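Local coordinates for exopolyphosphatase (Aquifex aeolicus, PDB 1T6C), which probably hydrolyses phosphoanhydride bonds in polyphosphate and guanosine pentaphosphate, as an actin-like member of the Ppx/GppA phosphatase family, at residues Y22-T27 against K71-L76; A89-R94 against I117-E122; E162-P167 against V202-D207. One frame throughout, in Å; residues are numbered along the deposited sequence.

In the fold
The three contacts follow one another along the chain. Interaction 1 packs helix 60-79 against strand 23-32 in the five-stranded sheet. Interaction 2 lies where strands 84-89 and 114-116 of the same sheet run on into helices. Interaction 3 is in the six-stranded sheet, at its outermost strand 159-166. The centres of interactions 1 and 3 are about 32 Å apart, on opposite sides of the chain's centre. Interaction 2 is about 18 Å from each and touches interaction 3, where Pro119 CB meets Ser165 OG at 3.4 Å. The contacts thus sample both halves of an actin-like fold. Interaction 2 comes near the bound calcium ion, at the junction between them.

Interaction 1 (Y22-T27 against K71-L76); sequences YSVRLT and KEYKKL
Tyr73 turns CG anti to its own carbonyl carbon (chi1 -70°), and Leu26 turns CG anti to its backbone N (chi1 169°). The two side chains slide past each other in opposite directions. Leu26 CB lies over the centre of the Tyr73 ring, 3.7 Å from the centroid, in a CH-pi contact with one face. Leu26 CD2 lies by the CG-CD1 side of the ring and also meets Leu76 CD1 at 3.9 Å.

This is sheet-to-helix packing of the actin-like fold. Helix 60-79 lies on the five-stranded sheet and leads from strand 35-45 to strand 84-89. Strand 23-27 and helix 71-76 run nearly parallel, with their axes 9.7 Å apart. Tyr73 bridges that gap and also touches Arg42 and Arg44 of strand 35-45.

At the far end of the ring, Tyr73 OH donates a hydrogen bond of 2.8 Å to Val24 O. The hydroxyl sits above the carbonyl plane, 40° out of it. Val24 CG1 packs against Tyr73 CE2 at 3.8 Å. The ring is therefore held at its hydroxyl by the strand backbone and on one face by Leu26. Ile17 and Ile19 of the neighbouring strand 12-19 touch Leu26 and Val24.

Interaction 2 (A89-R94 against I117-E122); sequences ATEAIR and ITPEQE
Ile117 N donates a straight hydrogen bond of 3.0 Å to Ala89 O, with an N-H...O angle of 170°. The donor stands nearly along the C=O axis. This is the tight, buried part of the contact. Ile117 CG1 sits between its backbone N and carbonyl carbon (chi1 62°) and comes within 3.7 Å of Ala89 O. Strands 84-89 and 114-116 are parallel neighbours in the sheet, and both segments lead into helices just beyond this point. Thr118 N-caps helix 119-133, with OG1 accepting from Gln121 N at 3.0 Å.

One residue further on, Glu91 N and Ile117 O are joined through a water rather than directly. The water accepts from Glu91 N at 2.8 Å and donates to Ile117 O, also at 2.8 Å. Glu122 OE2 lies very close to this water, at 2.5 Å, so a third bond there is doubtful. The same OE2 lies 3.9 Å from Thr90 CG2.

The outer side is looser. Glu91 OE1 passes Pro119 CG at 3.9 Å, but Glu91 has a second conformer, so this contact is less certain. In the given conformer OE2 also forms a salt bridge with Arg94 NH2, whose hydrogen bond is weak.

The water thus links Glu91 N, in the first turn of helix 91-94, to Ile117 O, just ahead of helix 119-133. The third bond, if real, would also bring in the Glu122 carboxylate, whose side chain is about 5 Å from the calcium ion.

Interaction 3 (E162-P167 against V202-D207); sequences EVISLP and VKKPVD
The Glu162 carboxylate is the flat group that meets Lys204 across this contact. Lys204 NZ approaches beyond the oxygen end and is tilted out of the carboxylate plane, rather than lying over its middle. The Glu162 chain is extended beyond CG, and the two side chains cross at about a right angle. OE1 is the nearer oxygen, and its salt bridge to NZ spans 3.4 Å. The other oxygen, Glu162 OE2, is 4.1 Å from Lys204 NZ. OE1 is modelled too close to a neighbouring atom, so its position is doubtful. The tip of Lys204 is nearly eclipsed (chi4 -17°), which also calls for caution. Lys204 has a second partner in Phe154 of strand 149-156, through a cation-pi contact.

Next along the strand the contact becomes apolar. Val202 turns CG1 anti to its carbonyl carbon (chi1 -49°), and this one methyl does most of the touching. It meets Ile164 CG2 at 3.7 Å and Ile164 CD1 at 3.9 Å. Ile164 thus sets both of its branches against it, and CD1 also comes within 4.1 Å of Val202 CB. Val202 CG1 also reaches Leu166 CD2 at 3.9 Å. Both pairs of side chains cross obliquely.

Strand 159-166 is the outermost strand on one side of the six-stranded sheet in the actin-like fold. Residues 202-207 belong to the loop between helix 185-199 and strand 208-212. Glu162, Ile164 and Leu166 all point toward this loop. Val202 also touches Tyr152 of strand 149-156, as Leu166 does, and Phe288 of helix 274-288.

Val163 and Ser165 touch helix 119-133, and Ser165 OG hydrogen-bonds to OE2 of the calcium ligand Glu151, which makes Ser165 a second-shell residue of the metal site.

Interaction 1 (Y22-T27 against K71-L76)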
loop_
_atom_site.group_PDB
_atom_site.type_symbol
_atom_site.label_atom_id
_atom_site.label_comp_id
_atom_site.label_asym_id
_atom_site.label_seq_id
_atom_site.Cartn_x
_atom_site.Cartn_y
_atom_site.Cartn_z
ATOM N N TYR A 22 -0.338 10.554 6.693
ATOM C CA TYR A 22 -1.764 10.821 6.911
ATOM C C TYR A 22 -2.320 10.108 8.132
ATOM O O TYR A 22 -2.954 10.704 8.975
ATOM C CB TYR A 22 -2.531 10.404 5.661
ATOM C CG TYR A 22 -3.985 10.819 5.633
ATOM C CD1 TYR A 22 -4.345 12.161 5.643
ATOM C CD2 TYR A 22 -4.998 9.866 5.543
ATOM C CE1 TYR A 22 -5.675 12.539 5.590
ATOM C CE2 TYR A 22 -6.324 10.239 5.497
ATOM C CZ TYR A 22 -6.653 11.575 5.524
ATOM O OH TYR A 22 -7.983 11.944 5.473
ATOM N N SER A 23 -2.034 8.816 8.248
ATOM C CA SER A 23 -2.620 7.999 9.302
ATOM C C SER A 23 -1.565 7.202 10.056
ATOM O O SER A 23 -0.472 6.949 9.543
ATOM C CB SER A 23 -3.682 7.062 8.726
ATOM O OG SER A 23 -3.108 6.086 7.884
ATOM N N VAL A 24 -1.928 6.854 11.282
ATOM C CA VAL A 24 -1.176 5.956 12.135
ATOM C C VAL A 24 -2.071 4.752 12.381
ATOM O O VAL A 24 -3.192 4.895 12.857
ATOM C CB VAL A 24 -0.838 6.639 13.475
ATOM C CG1 VAL A 24 0.046 5.744 14.347
ATOM C CG2 VAL A 24 -0.157 8.006 13.217
ATOM N N ARG A 25 -1.561 3.567 12.066
ATOM C CA ARG A 25 -2.400 2.360 12.041
ATOM C C ARG A 25 -1.810 1.225 12.830
ATOM O O ARG A 25 -0.596 1.026 12.788
ATOM C CB ARG A 25 -2.646 1.933 10.622
ATOM C CG ARG A 25 -3.567 2.934 9.894
ATOM C CD ARG A 25 -3.948 2.566 8.545
ATOM N NE ARG A 25 -4.756 1.369 8.532
ATOM C CZ ARG A 25 -5.354 0.915 7.452
ATOM N NH1 ARG A 25 -5.261 1.575 6.310
ATOM N NH2 ARG A 25 -6.061 -0.199 7.530
ATOM N N LEU A 26 -2.685 0.517 13.532
ATOM C CA LEU A 26 -2.334 -0.634 14.375
ATOM C C LEU A 26 -3.060 -1.866 13.828
ATOM O O LEU A 26 -4.253 -1.812 13.509
ATOM C CB LEU A 26 -2.800 -0.400 15.812
ATOM C CG LEU A 26 -2.732 -1.608 16.761
ATOM C CD1 LEU A 26 -1.274 -2.018 17.037
ATOM C CD2 LEU A 26 -3.500 -1.336 18.057
ATOM N N THR A 27 -2.342 -2.975 13.721
ATOM C CA THR A 27 -2.899 -4.255 13.349
ATOM C C THR A 27 -2.417 -5.336 14.319
ATOM O O THR A 27 -1.242 -5.448 14.546
ATOM C CB THR A 27 -2.484 -4.636 11.897
ATOM O OG1 THR A 27 -2.761 -3.547 10.993
ATOM C CG2 THR A 27 -3.288 -5.850 11.409
ATOM N N LYS A 71 0.468 6.094 22.316
ATOM C CA LYS A 71 0.248 5.657 23.687
ATOM C C LYS A 71 -0.996 4.764 23.787
ATOM O O LYS A 71 -0.962 3.727 24.449
ATOM C CB LYS A 71 0.172 6.852 24.654
ATOM C CG LYS A 71 1.473 7.599 24.823
ATOM C CD LYS A 71 1.271 8.862 25.679
ATOM C CE LYS A 71 2.529 9.491 26.113
ATOM N NZ LYS A 71 2.216 10.708 26.946
ATOM N N GLU A 72 -2.069 5.148 23.090
ATOM C CA GLU A 72 -3.301 4.380 23.080
ATOM C C GLU A 72 -3.075 3.019 22.438
ATOM O O GLU A 72 -3.519 2.019 22.966
ATOM C CB GLU A 72 -4.391 5.161 22.370
ATOM C CG GLU A 72 -4.777 6.380 23.197
ATOM C CD GLU A 72 -5.547 7.446 22.443
ATOM O OE1 GLU A 72 -5.960 7.194 21.283
ATOM O OE2 GLU A 72 -5.751 8.549 23.037
ATOM N N TYR A 73 -2.283 2.983 21.368
ATOM C CA TYR A 73 -1.959 1.704 20.734
ATOM C C TYR A 73 -1.111 0.843 21.643
ATOM O O TYR A 73 -1.331 -0.344 21.744
ATOM C CB TYR A 73 -1.255 1.922 19.403
ATOM C CG TYR A 73 -2.114 2.492 18.285
ATOM C CD1 TYR A 73 -3.500 2.678 18.439
ATOM C CD2 TYR A 73 -1.552 2.770 17.063
ATOM C CE1 TYR A 73 -4.260 3.220 17.414
ATOM C CE2 TYR A 73 -2.286 3.249 16.033
ATOM C CZ TYR A 73 -3.652 3.476 16.209
ATOM O OH TYR A 73 -4.365 3.955 15.165
ATOM N N LYS A 74 -0.162 1.433 22.350
ATOM C CA LYS A 74 0.665 0.657 23.266
ATOM C C LYS A 74 -0.175 0.049 24.412
ATOM O O LYS A 74 0.073 -1.064 24.837
ATOM C CB LYS A 74 1.797 1.550 23.819
ATOM C CG LYS A 74 2.809 0.851 24.741
ATOM C CD LYS A 74 3.469 -0.379 24.110
ATOM C CE LYS A 74 4.693 -0.860 24.931
ATOM N NZ LYS A 74 4.393 -1.056 26.386
ATOM N N LYS A 75 -1.192 0.763 24.870
ATOM C CA LYS A 75 -2.082 0.281 25.936
ATOM C C LYS A 75 -2.835 -0.968 25.449
ATOM O O LYS A 75 -2.993 -1.925 26.213
ATOM C CB LYS A 75 -3.079 1.371 26.340
ATOM C CG LYS A 75 -2.511 2.393 27.278
ATOM C CD LYS A 75 -3.568 3.451 27.623
ATOM C CE LYS A 75 -2.965 4.578 28.458
ATOM N NZ LYS A 75 -3.820 5.802 28.478
ATOM N N LEU A 76 -3.278 -0.948 24.194
ATOM C CA LEU A 76 -3.937 -2.099 23.587
ATOM C C LEU A 76 -2.971 -3.269 23.453
ATOM O O LEU A 76 -3.311 -4.398 23.778
ATOM C CB LEU A 76 -4.526 -1.755 22.226
ATOM C CG LEU A 76 -5.686 -0.759 22.254
ATOM C CD1 LEU A 76 -6.011 -0.279 20.846
ATOM C CD2 LEU A 76 -6.916 -1.371 22.910
#

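Interaction 2 (A89-R94 against I117-E122)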
loop_
_atom_site.group_PDB
_atom_site.type_symbol
_atom_site.label_atom_id
_atom_site.label_comp_id
_atom_site.label_asym_id
_atom_site.label_seq_id
_atom_site.Cartn_x
_atom_site.Cartn_y
_atom_site.Cartn_z
ATOM N N ALA A 89 7.860 3.581 10.150
ATOM C CA ALA A 89 7.444 4.867 9.601
ATOM C C ALA A 89 7.920 4.933 8.156
ATOM O O ALA A 89 8.973 4.407 7.839
ATOM C CB ALA A 89 7.997 5.995 10.417
ATOM N N THR A 90 7.165 5.639 7.327
ATOM C CA THR A 90 7.470 5.789 5.902
ATOM C C THR A 90 8.509 6.854 5.645
ATOM O O THR A 90 8.705 7.773 6.478
ATOM C CB THR A 90 6.210 6.252 5.132
ATOM O OG1 THR A 90 5.828 7.568 5.580
ATOM C CG2 THR A 90 5.059 5.421 5.362
ATOM N N GLU A 91 9.104 6.778 4.454
ATOM C CA GLU A 91 10.167 7.708 4.032
ATOM C C GLU A 91 9.651 9.163 3.966
ATOM O O GLU A 91 10.445 10.071 4.070
ATOM C CB GLU A 91 10.755 7.305 2.669
ATOM C CG GLU A 91 12.208 7.755 2.452
ATOM C CD GLU A 91 12.410 8.503 1.153
ATOM O OE1 GLU A 91 12.146 7.906 0.088
ATOM O OE2 GLU A 91 12.848 9.674 1.193
ATOM N N ALA A 92 8.347 9.370 3.834
ATOM C CA ALA A 92 7.769 10.712 3.890
ATOM C C ALA A 92 8.009 11.390 5.257
ATOM O O ALA A 92 8.075 12.611 5.361
ATOM C CB ALA A 92 6.297 10.647 3.590
ATOM N N ILE A 93 8.118 10.590 6.315
ATOM C CA ILE A 93 8.424 11.116 7.637
ATOM C C ILE A 93 9.908 11.448 7.649
ATOM O O ILE A 93 10.322 12.473 8.172
ATOM C CB ILE A 93 8.038 10.092 8.758
ATOM C CG1 ILE A 93 6.559 9.658 8.642
ATOM C CG2 ILE A 93 8.342 10.649 10.149
ATOM C CD1 ILE A 93 5.523 10.788 8.621
ATOM N N ARG A 94 10.718 10.576 7.049
ATOM C CA ARG A 94 12.157 10.808 6.993
ATOM C C ARG A 94 12.498 12.147 6.343
ATOM O O ARG A 94 13.446 12.804 6.750
ATOM C CB ARG A 94 12.872 9.676 6.233
ATOM C CG ARG A 94 14.385 9.729 6.414
ATOM C CD ARG A 94 15.163 8.652 5.691
ATOM N NE ARG A 94 15.114 8.829 4.240
ATOM C CZ ARG A 94 15.840 9.708 3.542
ATOM N NH1 ARG A 94 16.729 10.499 4.127
ATOM N NH2 ARG A 94 15.677 9.792 2.230
ATOM N N ILE A 117 11.609 3.098 7.442
ATOM C CA ILE A 117 11.933 2.152 6.396
ATOM C C ILE A 117 11.824 2.799 5.012
ATOM O O ILE A 117 11.100 3.792 4.820
ATOM C CB ILE A 117 11.085 0.864 6.462
ATOM C CG1 ILE A 117 9.595 1.158 6.279
ATOM C CG2 ILE A 117 11.325 0.132 7.800
ATOM C CD1 ILE A 117 8.747 -0.131 6.115
ATOM N N THR A 118 12.592 2.255 4.067
ATOM C CA THR A 118 12.582 2.740 2.696
ATOM C C THR A 118 11.367 2.181 1.944
ATOM O O THR A 118 10.771 1.214 2.392
ATOM C CB THR A 118 13.814 2.297 1.960
ATOM O OG1 THR A 118 13.855 0.860 1.943
ATOM C CG2 THR A 118 15.075 2.743 2.675
ATOM N N PRO A 119 11.002 2.795 0.827
ATOM C CA PRO A 119 9.934 2.262 -0.030
ATOM C C PRO A 119 10.257 0.860 -0.504
ATOM O O PRO A 119 9.386 0.006 -0.617
ATOM C CB PRO A 119 9.867 3.294 -1.167
ATOM C CG PRO A 119 10.382 4.522 -0.539
ATOM C CD PRO A 119 11.491 4.085 0.311
ATOM N N GLU A 120 11.534 0.590 -0.751
ATOM C CA GLU A 120 11.966 -0.754 -1.124
ATOM C C GLU A 120 11.654 -1.753 -0.013
ATOM O O GLU A 120 11.148 -2.851 -0.266
ATOM C CB GLU A 120 13.453 -0.771 -1.445
ATOM C CG GLU A 120 13.817 -0.008 -2.709
ATOM C CD GLU A 120 14.003 1.505 -2.551
ATOM O OE1 GLU A 120 13.900 2.063 -1.428
ATOM O OE2 GLU A 120 14.257 2.189 -3.599
ATOM N N GLN A 121 11.958 -1.393 1.222
ATOM C CA GLN A 121 11.696 -2.246 2.375
ATOM C C GLN A 121 10.204 -2.437 2.573
ATOM O O GLN A 121 9.783 -3.514 2.921
ATOM C CB GLN A 121 12.318 -1.624 3.648
ATOM C CG GLN A 121 12.240 -2.503 4.857
ATOM C CD GLN A 121 13.249 -3.668 4.870
ATOM O OE1 GLN A 121 13.775 -4.071 3.829
ATOM N NE2 GLN A 121 13.533 -4.190 6.074
ATOM N N GLU A 122 9.400 -1.396 2.344
ATOM C CA GLU A 122 7.938 -1.557 2.357
ATOM C C GLU A 122 7.541 -2.647 1.372
ATOM O O GLU A 122 6.698 -3.501 1.652
ATOM C CB GLU A 122 7.205 -0.272 1.968
ATOM C CG GLU A 122 7.303 0.840 2.962
ATOM C CD GLU A 122 6.423 2.008 2.543
ATOM O OE1 GLU A 122 5.322 1.763 1.990
ATOM O OE2 GLU A 122 6.833 3.165 2.768
HETATM O O HOH W 1 9.042 4.318 3.035
#

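Interaction 3 (E162-P167 against V202-D207)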
loop_
_atom_site.group_PDB
_atom_site.type_symbol
_atom_site.label_atom_id
_atom_site.label_comp_id
_atom_site.label_asym_id
_atom_site.label_seq_id
_atom_site.Cartn_x
_atom_site.Cartn_y
_atom_site.Cartn_z
ATOM N N GLU A 162 14.762 -9.038 -5.871
ATOM C CA GLU A 162 15.013 -7.682 -6.289
ATOM C C GLU A 162 13.779 -6.850 -6.039
ATOM O O GLU A 162 12.683 -7.331 -6.233
ATOM C CB GLU A 162 15.329 -7.638 -7.780
ATOM C CG GLU A 162 15.688 -6.240 -8.243
ATOM C CD GLU A 162 16.189 -6.208 -9.664
ATOM O OE1 GLU A 162 15.998 -7.224 -10.368
ATOM O OE2 GLU A 162 16.771 -5.170 -10.055
ATOM N N VAL A 163 13.977 -5.617 -5.582
ATOM C CA VAL A 163 12.869 -4.650 -5.496
ATOM C C VAL A 163 13.292 -3.353 -6.177
ATOM O O VAL A 163 14.410 -2.834 -5.967
ATOM C CB VAL A 163 12.383 -4.382 -4.034
ATOM C CG1 VAL A 163 13.535 -4.169 -3.078
ATOM C CG2 VAL A 163 11.374 -3.208 -3.975
ATOM N N ILE A 164 12.379 -2.816 -6.984
ATOM C CA ILE A 164 12.561 -1.559 -7.657
ATOM C C ILE A 164 11.372 -0.691 -7.264
ATOM O O ILE A 164 10.233 -1.058 -7.500
ATOM C CB ILE A 164 12.645 -1.692 -9.200
ATOM C CG1 ILE A 164 13.808 -2.614 -9.597
ATOM C CG2 ILE A 164 12.823 -0.291 -9.824
ATOM C CD1 ILE A 164 13.724 -3.139 -11.035
ATOM N N SER A 165 11.644 0.439 -6.645
ATOM C CA SER A 165 10.610 1.426 -6.318
ATOM C C SER A 165 10.586 2.553 -7.333
ATOM O O SER A 165 11.583 3.254 -7.493
ATOM C CB SER A 165 10.852 2.006 -4.930
ATOM O OG SER A 165 9.870 2.996 -4.604
ATOM N N LEU A 166 9.447 2.757 -7.996
ATOM C CA LEU A 166 9.276 3.846 -8.958
ATOM C C LEU A 166 8.456 4.943 -8.279
ATOM O O LEU A 166 7.360 4.694 -7.771
ATOM C CB LEU A 166 8.573 3.377 -10.230
ATOM C CG LEU A 166 9.193 2.214 -10.993
ATOM C CD1 LEU A 166 8.403 1.973 -12.261
ATOM C CD2 LEU A 166 10.661 2.424 -11.267
ATOM N N PRO A 167 8.982 6.155 -8.258
ATOM C CA PRO A 167 8.327 7.284 -7.593
ATOM C C PRO A 167 7.187 7.914 -8.437
ATOM O O PRO A 167 7.122 9.121 -8.657
ATOM C CB PRO A 167 9.502 8.212 -7.330
ATOM C CG PRO A 167 10.372 7.991 -8.529
ATOM C CD PRO A 167 10.300 6.525 -8.815
ATOM N N VAL A 202 11.767 -1.784 -15.633
ATOM C CA VAL A 202 11.543 -2.859 -14.655
ATOM C C VAL A 202 11.077 -4.174 -15.240
ATOM O O VAL A 202 10.948 -5.163 -14.515
ATOM C CB VAL A 202 10.589 -2.436 -13.513
ATOM C CG1 VAL A 202 11.044 -1.093 -12.953
ATOM C CG2 VAL A 202 9.133 -2.367 -13.972
ATOM N N LYS A 203 10.822 -4.186 -16.543
ATOM C CA LYS A 203 10.322 -5.379 -17.233
ATOM C C LYS A 203 11.269 -6.560 -17.013
ATOM O O LYS A 203 12.468 -6.437 -17.199
ATOM C CB LYS A 203 10.192 -5.116 -18.744
ATOM C CG LYS A 203 10.093 -6.392 -19.576
ATOM C CD LYS A 203 9.716 -6.094 -21.009
ATOM C CE LYS A 203 9.183 -7.332 -21.703
ATOM N NZ LYS A 203 8.984 -7.062 -23.147
ATOM N N LYS A 204 10.696 -7.693 -16.626
ATOM C CA LYS A 204 11.391 -8.960 -16.453
ATOM C C LYS A 204 10.367 -10.077 -16.786
ATOM O O LYS A 204 9.142 -9.902 -16.607
ATOM C CB LYS A 204 11.883 -9.122 -14.996
ATOM C CG LYS A 204 12.977 -8.189 -14.575
ATOM C CD LYS A 204 13.421 -8.490 -13.150
ATOM C CE LYS A 204 14.344 -7.430 -12.571
ATOM N NZ LYS A 204 14.993 -6.479 -13.535
ATOM N N PRO A 205 10.826 -11.231 -17.274
ATOM C CA PRO A 205 9.913 -12.360 -17.432
ATOM C C PRO A 205 9.394 -12.847 -16.079
ATOM O O PRO A 205 10.181 -13.128 -15.186
ATOM C CB PRO A 205 10.787 -13.444 -18.078
ATOM C CG PRO A 205 11.958 -12.726 -18.590
ATOM C CD PRO A 205 12.197 -11.584 -17.686
ATOM N N VAL A 206 8.079 -12.949 -15.944
ATOM C CA VAL A 206 7.489 -13.495 -14.723
ATOM C C VAL A 206 6.338 -14.433 -15.041
ATOM O O VAL A 206 5.777 -14.386 -16.136
ATOM C CB VAL A 206 6.988 -12.368 -13.782
ATOM C CG1 VAL A 206 8.144 -11.478 -13.418
ATOM C CG2 VAL A 206 5.880 -11.602 -14.434
ATOM N N ASP A 207 6.041 -15.323 -14.101
ATOM C CA ASP A 207 4.914 -16.226 -14.205
ATOM C C ASP A 207 3.649 -15.597 -13.655
ATOM O O ASP A 207 2.579 -15.829 -14.177
ATOM C CB ASP A 207 5.173 -17.509 -13.435
ATOM C CG ASP A 207 6.273 -18.330 -14.058
ATOM O OD1 ASP A 207 6.102 -18.656 -15.255
ATOM O OD2 ASP A 207 7.337 -18.598 -13.465
#